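Sugar fermentation stimulation protein homolog (Pyrococcus furiosus, PDB 4DA2) probably binds DNA, pairing an OB-fold domain with a PD-(D/E)xK nuclease-type domain that holds calcium ions. Local coordinates at residues L36-G41 and I79-Q84. The protein carries 1 engineered substitution. Numbering follows the deposited sequence.
Sequences LITNTG and IDTRLQ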
ATOM      1  N   LEU A  36       9.422  -4.322 -13.265  1.00 15.71           N
ATOM      2  CA  LEU A  36       8.030  -4.535 -12.941  1.00 18.91           C
ATOM      3  C   LEU A  36       7.495  -3.413 -12.051  1.00 20.07           C
ATOM      4  O   LEU A  36       8.166  -2.963 -11.143  1.00 21.88           O
ATOM      5  CB  LEU A  36       7.890  -5.856 -12.182  1.00 25.73           C
ATOM      6  CG  LEU A  36       6.544  -6.549 -12.303  1.00 27.70           C
ATOM      7  CD1 LEU A  36       6.350  -7.069 -13.725  1.00 31.83           C
ATOM      8  CD2 LEU A  36       6.433  -7.697 -11.291  1.00 35.06           C
ATOM      9  N   ILE A  37       6.273  -2.980 -12.330  1.00 17.41           N
ATOM     10  CA  ILE A  37       5.581  -2.019 -11.485  1.00 17.67           C
ATOM     11  C   ILE A  37       4.323  -2.732 -10.953  1.00 21.45           C
ATOM     12  O   ILE A  37       3.479  -3.210 -11.727  1.00 21.22           O
ATOM     13  CB  ILE A  37       5.188  -0.736 -12.289  1.00 19.02           C
ATOM     14  CG1 ILE A  37       6.424   0.072 -12.696  1.00 25.52           C
ATOM     15  CG2 ILE A  37       4.171   0.126 -11.478  1.00 19.40           C
ATOM     16  CD1 ILE A  37       6.158   1.090 -13.825  1.00 29.11           C
ATOM     17  N   THR A  38       4.201  -2.833  -9.629  1.00 17.38           N
ATOM     18  CA  THR A  38       3.017  -3.439  -9.051  1.00 11.76           C
ATOM     19  C   THR A  38       2.304  -2.326  -8.275  1.00 23.36           C
ATOM     20  O   THR A  38       2.406  -2.211  -7.054  1.00 25.13           O
ATOM     21  CB  THR A  38       3.390  -4.640  -8.137  1.00 18.25           C
ATOM     22  OG1 THR A  38       4.259  -5.517  -8.870  1.00 23.41           O
ATOM     23  CG2 THR A  38       2.158  -5.423  -7.691  1.00 30.06           C
ATOM     24  N   ASN A  39       1.631  -1.469  -9.016  1.00 20.32           N
ATOM     25  CA  ASN A  39       0.798  -0.401  -8.454  1.00 18.53           C
ATOM     26  C   ASN A  39      -0.030   0.155  -9.624  1.00 19.55           C
ATOM     27  O   ASN A  39       0.532   0.625 -10.618  1.00 36.99           O
ATOM     28  CB  ASN A  39       1.658   0.686  -7.789  1.00 14.88           C
ATOM     29  CG  ASN A  39       0.850   1.658  -6.905  1.00 22.70           C
ATOM     30  OD1 ASN A  39      -0.207   2.145  -7.305  1.00 28.77           O
ATOM     31  ND2 ASN A  39       1.380   1.962  -5.703  1.00 13.99           N
ATOM     32  N   THR A  40      -1.355   0.078  -9.493  1.00 31.07           N
ATOM     33  CA  THR A  40      -2.258   0.402 -10.601  1.00 52.18           C
ATOM     34  C   THR A  40      -2.561   1.889 -10.636  1.00 41.03           C
ATOM     35  O   THR A  40      -3.245   2.368 -11.546  1.00 47.46           O
ATOM     36  CB  THR A  40      -3.583  -0.397 -10.538  1.00 23.04           C
ATOM     37  OG1 THR A  40      -4.178  -0.240  -9.237  1.00 35.78           O
ATOM     38  CG2 THR A  40      -3.341  -1.875 -10.827  1.00 61.33           C
ATOM     39  N   GLY A  41      -2.044   2.612  -9.644  1.00 29.28           N
ATOM     40  CA  GLY A  41      -2.139   4.075  -9.612  1.00 26.97           C
ATOM     41  C   GLY A  41      -1.379   4.775 -10.734  1.00 31.40           C
ATOM     42  O   GLY A  41      -0.526   4.176 -11.404  1.00 30.48           O
ATOM     43  N   ILE A  79       6.319   2.217  -3.506  1.00 13.69           N
ATOM     44  CA  ILE A  79       5.167   2.083  -4.418  1.00  9.37           C
ATOM     45  C   ILE A  79       4.675   0.673  -4.673  1.00 12.28           C
ATOM     46  O   ILE A  79       3.524   0.497  -5.100  1.00 12.24           O
ATOM     47  CB  ILE A  79       5.435   2.778  -5.776  1.00 13.19           C
ATOM     48  CG1 ILE A  79       6.525   2.059  -6.565  1.00 15.52           C
ATOM     49  CG2 ILE A  79       5.735   4.265  -5.540  1.00 18.01           C
ATOM     50  CD1 ILE A  79       6.273   2.040  -8.085  1.00 24.18           C
ATOM     51  N   ASP A  80       5.522  -0.331  -4.408  1.00 17.05           N
ATOM     52  CA  ASP A  80       5.190  -1.723  -4.723  1.00 22.14           C
ATOM     53  C   ASP A  80       4.171  -2.251  -3.715  1.00 20.19           C
ATOM     54  O   ASP A  80       4.442  -2.312  -2.507  1.00 11.66           O
ATOM     55  CB  ASP A  80       6.448  -2.604  -4.721  1.00 15.60           C
ATOM     56  CG  ASP A  80       6.167  -4.039  -5.196  1.00 19.30           C
ATOM     57  OD1 ASP A  80       6.340  -4.324  -6.399  1.00 23.27           O
ATOM     58  OD2 ASP A  80       5.795  -4.885  -4.350  1.00 16.45           O
ATOM     59  N   THR A  81       3.003  -2.636  -4.209  1.00 13.28           N
ATOM     60  CA  THR A  81       1.926  -3.079  -3.305  1.00 19.49           C
ATOM     61  C   THR A  81       2.206  -4.438  -2.654  1.00 16.01           C
ATOM     62  O   THR A  81       1.719  -4.704  -1.548  1.00 13.80           O
ATOM     63  CB  THR A  81       0.537  -3.058  -3.980  1.00 17.26           C
ATOM     64  OG1 THR A  81       0.515  -4.007  -5.057  1.00 16.23           O
ATOM     65  CG2 THR A  81       0.205  -1.654  -4.484  1.00 22.81           C
ATOM     66  N   ARG A  82       2.992  -5.279  -3.329  1.00 15.09           N
ATOM     67  CA  ARG A  82       3.443  -6.539  -2.759  1.00 14.52           C
ATOM     68  C   ARG A  82       4.346  -6.330  -1.543  1.00 13.60           C
ATOM     69  O   ARG A  82       4.152  -7.009  -0.512  1.00 15.43           O
ATOM     70  CB  ARG A  82       4.156  -7.424  -3.781  1.00 24.95           C
ATOM     71  CG  ARG A  82       3.284  -8.023  -4.840  1.00 30.04           C
ATOM     72  CD  ARG A  82       4.158  -8.764  -5.838  1.00 59.41           C
ATOM     73  NE  ARG A  82       3.389  -9.464  -6.862  1.00 73.34           N
ATOM     74  CZ  ARG A  82       3.886  -9.864  -8.029  1.00 58.79           C
ATOM     75  NH1 ARG A  82       5.156  -9.617  -8.337  1.00 62.05           N
ATOM     76  NH2 ARG A  82       3.108 -10.504  -8.896  1.00 48.96           N
ATOM     77  N   LEU A  83       5.294  -5.394  -1.641  1.00 16.69           N
ATOM     78  CA  LEU A  83       6.173  -5.067  -0.550  1.00 17.30           C
ATOM     79  C   LEU A  83       5.353  -4.449   0.588  1.00 10.90           C
ATOM     80  O   LEU A  83       5.551  -4.797   1.749  1.00 14.21           O
ATOM     81  CB  LEU A  83       7.286  -4.100  -0.998  1.00 12.81           C
ATOM     82  CG  LEU A  83       8.341  -3.739   0.044  1.00 13.39           C
ATOM     83  CD1 LEU A  83       8.863  -4.940   0.849  1.00 15.39           C
ATOM     84  CD2 LEU A  83       9.531  -2.982  -0.609  1.00 10.94           C
ATOM     85  N   GLN A  84       4.482  -3.502   0.249  1.00 11.73           N
ATOM     86  CA  GLN A  84       3.563  -2.907   1.260  1.00 10.23           C
ATOM     87  C   GLN A  84       2.824  -4.019   2.006  1.00 11.93           C
ATOM     88  O   GLN A  84       2.756  -4.009   3.243  1.00 13.88           O
ATOM     89  CB  GLN A  84       2.563  -1.967   0.593  1.00 11.35           C
ATOM     90  CG  GLN A  84       3.152  -0.650   0.117  1.00  9.68           C
ATOM     91  CD  GLN A  84       2.068   0.214  -0.544  1.00 10.30           C
ATOM     92  OE1 GLN A  84       0.879  -0.070  -0.397  1.00 15.26           O
ATOM     93  NE2 GLN A  84       2.463   1.267  -1.224  1.00 14.80           N
TER
HETATM   94  O   HOH W   1       6.371  -2.126  -7.930  1.00 18.67           O
HETATM   95  O   HOH W   2       6.023  -6.627  -7.477  1.00 32.87           O
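The CA atoms of T38 and D80 lie 5.1 Å apart where the loop after strand 31-36 of the OB fold meets the N-terminus of helix 81-93, the first helix of the nuclease-like domain; the directions of 36-39 and 79-82 are 101° apart. The principle at work is that a helix start has backbone N-H groups to satisfy, and here the two segments share the task. T38 O takes a nearly straight bond from T81 N (2.9 Å), while the N-cap residue D80 accepts from L83 N through OD2. The other carboxylate oxygen, OD1, faces the loop: it lies 3.4 Å from T38 CB and accepts hydrogen bonds from two waters, one of which also accepts from T38 N. N39 is gripped at both ends of its amide. Its ND2 gives I79 O a nearly straight hydrogen bond of 2.7 Å, on a lone pair and with I79 O only 7° out of the amide plane, and OD1 closes an Asx turn with G41 N. An alanine here would probably leave I79 O without its side-chain donor and the turn without its acceptor. L36 CD2 approaches R82 NH1 at 3.7 Å, the two side chains crossing at about a right angle.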